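Side-chain contact in glyoxylate reductase (Paecilomyces sp. J18, PDB 3WNV), which probably reduces glyoxylate to glycolate with a nicotinamide cofactor, as a member of the D-isomer-specific 2-hydroxyacid dehydrogenase family: residues G35-K38 and F39-C43. Residues are numbered along the deposited sequence; the frame is centred on the assembly and turned at random.
Sequences GREK and FLENC
Leu40 lays its CD1 methyl against the aliphatic stem of Arg36 one turn earlier, CD1 to CG 3.8 Å, a worked example of how i to i+4 side chains pack along an amphipathic helix. The arginine chain runs extended past this methyl, and its guanidinium hydrogen-bonds to the carbonyls of Thr64 and Pro66 and forms salt bridges with Asp68 and Glu70. Two residues after Arg36, Lys38 reaches along the helix to Asn42, four residues on: CG stands anti to the backbone N (chi1 177°), and bends at chi2 and chi4 carry NZ forward to OD1 of Asn42 in a weak hydrogen bond of 3.3 Å. The amide's ND2 is engaged by the hydroxyl of Tyr48. Glu37 and Glu41 lie side by side with carboxylate planes 22° apart; OE1 of Glu37 comes within 3.6 Å of OE2 of Glu41, a closeness that would probably raise the proton affinity of one of them. The run of i to i+4 backbone bonds begins at the N-cap, where Phe39 N donates to Gly35 O at 2.9 Å. Phe39 turns inward from helix 36-45 to meet Phe31 edge-to-face and touch Leu7 and Ile9 of strand 5-9, while Arg36 and Leu40 pack against helix 69-74.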
loop_
_atom_site.group_PDB
_atom_site.type_symbol
_atom_site.label_atom_id
_atom_site.label_comp_id
_atom_site.label_asym_id
_atom_site.label_seq_id
_atom_site.Cartn_x
_atom_site.Cartn_y
_atom_site.Cartn_z
ATOM N N GLY A 35 -22.108 7.995 -0.733
ATOM C CA GLY A 35 -21.798 8.313 0.654
ATOM C C GLY A 35 -22.230 7.242 1.658
ATOM O O GLY A 35 -23.208 6.515 1.412
ATOM N N ARG A 36 -21.508 7.179 2.785
ATOM C CA ARG A 36 -21.724 6.207 3.860
ATOM C C ARG A 36 -23.151 6.171 4.342
ATOM O O ARG A 36 -23.707 5.085 4.527
ATOM C CB ARG A 36 -20.787 6.495 5.046
ATOM C CG ARG A 36 -20.961 5.599 6.270
ATOM C CD ARG A 36 -19.806 5.858 7.239
ATOM N NE ARG A 36 -19.649 4.869 8.319
ATOM C CZ ARG A 36 -18.838 3.808 8.269
ATOM N NH1 ARG A 36 -18.109 3.540 7.171
ATOM N NH2 ARG A 36 -18.755 3.004 9.326
ATOM N N GLU A 37 -23.752 7.350 4.535
ATOM C CA GLU A 37 -25.107 7.454 5.080
ATOM C C GLU A 37 -26.091 6.702 4.190
ATOM O O GLU A 37 -26.931 5.922 4.667
ATOM C CB GLU A 37 -25.505 8.935 5.210
ATOM C CG GLU A 37 -26.932 9.193 5.691
ATOM C CD GLU A 37 -27.527 10.480 5.110
ATOM O OE1 GLU A 37 -28.214 10.404 4.060
ATOM O OE2 GLU A 37 -27.308 11.562 5.704
ATOM N N LYS A 38 -25.967 6.936 2.887
ATOM C CA LYS A 38 -26.827 6.302 1.899
ATOM C C LYS A 38 -26.508 4.808 1.746
ATOM O O LYS A 38 -27.421 4.004 1.545
ATOM C CB LYS A 38 -26.662 7.008 0.559
ATOM C CG LYS A 38 -27.459 6.404 -0.579
ATOM C CD LYS A 38 -28.923 6.705 -0.454
ATOM C CE LYS A 38 -29.624 6.433 -1.776
ATOM N NZ LYS A 38 -28.990 5.271 -2.484
ATOM N N PHE A 39 -25.231 4.439 1.827
ATOM C CA PHE A 39 -24.884 3.018 1.804
ATOM C C PHE A 39 -25.543 2.317 2.992
ATOM O O PHE A 39 -26.204 1.289 2.826
ATOM C CB PHE A 39 -23.375 2.782 1.749
ATOM C CG PHE A 39 -23.009 1.326 1.709
ATOM C CD1 PHE A 39 -23.110 0.611 0.521
ATOM C CD2 PHE A 39 -22.614 0.655 2.864
ATOM C CE1 PHE A 39 -22.818 -0.740 0.491
ATOM C CE2 PHE A 39 -22.328 -0.705 2.832
ATOM C CZ PHE A 39 -22.425 -1.393 1.639
ATOM N N LEU A 40 -25.418 2.892 4.184
ATOM C CA LEU A 40 -26.030 2.270 5.358
ATOM C C LEU A 40 -27.542 2.202 5.260
ATOM O O LEU A 40 -28.134 1.220 5.694
ATOM C CB LEU A 40 -25.565 2.937 6.665
ATOM C CG LEU A 40 -24.068 2.937 6.960
ATOM C CD1 LEU A 40 -23.795 3.812 8.155
ATOM C CD2 LEU A 40 -23.524 1.548 7.218
ATOM N N GLU A 41 -28.168 3.225 4.671
ATOM C CA GLU A 41 -29.610 3.211 4.434
ATOM C C GLU A 41 -30.021 2.082 3.492
ATOM O O GLU A 41 -31.034 1.434 3.720
ATOM C CB GLU A 41 -30.094 4.556 3.881
ATOM C CG GLU A 41 -30.433 5.583 4.958
ATOM C CD GLU A 41 -30.652 6.984 4.395
ATOM O OE1 GLU A 41 -30.918 7.105 3.175
ATOM O OE2 GLU A 41 -30.548 7.958 5.178
ATOM N N ASN A 42 -29.229 1.848 2.442
ATOM C CA ASN A 42 -29.516 0.758 1.515
ATOM C C ASN A 42 -29.460 -0.566 2.247
ATOM O O ASN A 42 -30.336 -1.399 2.086
ATOM C CB ASN A 42 -28.502 0.723 0.353
ATOM C CG ASN A 42 -28.690 1.868 -0.640
ATOM O OD1 ASN A 42 -29.654 2.634 -0.545
ATOM N ND2 ASN A 42 -27.770 1.976 -1.607
ATOM N N CYS A 43 -28.406 -0.760 3.034
ATOM C CA CYS A 43 -28.270 -1.995 3.831
ATOM C C CYS A 43 -29.490 -2.246 4.717
ATOM O O CYS A 43 -30.035 -3.364 4.771
ATOM C CB CYS A 43 -26.994 -1.938 4.691
ATOM S SG CYS A 43 -25.444 -2.020 3.810
#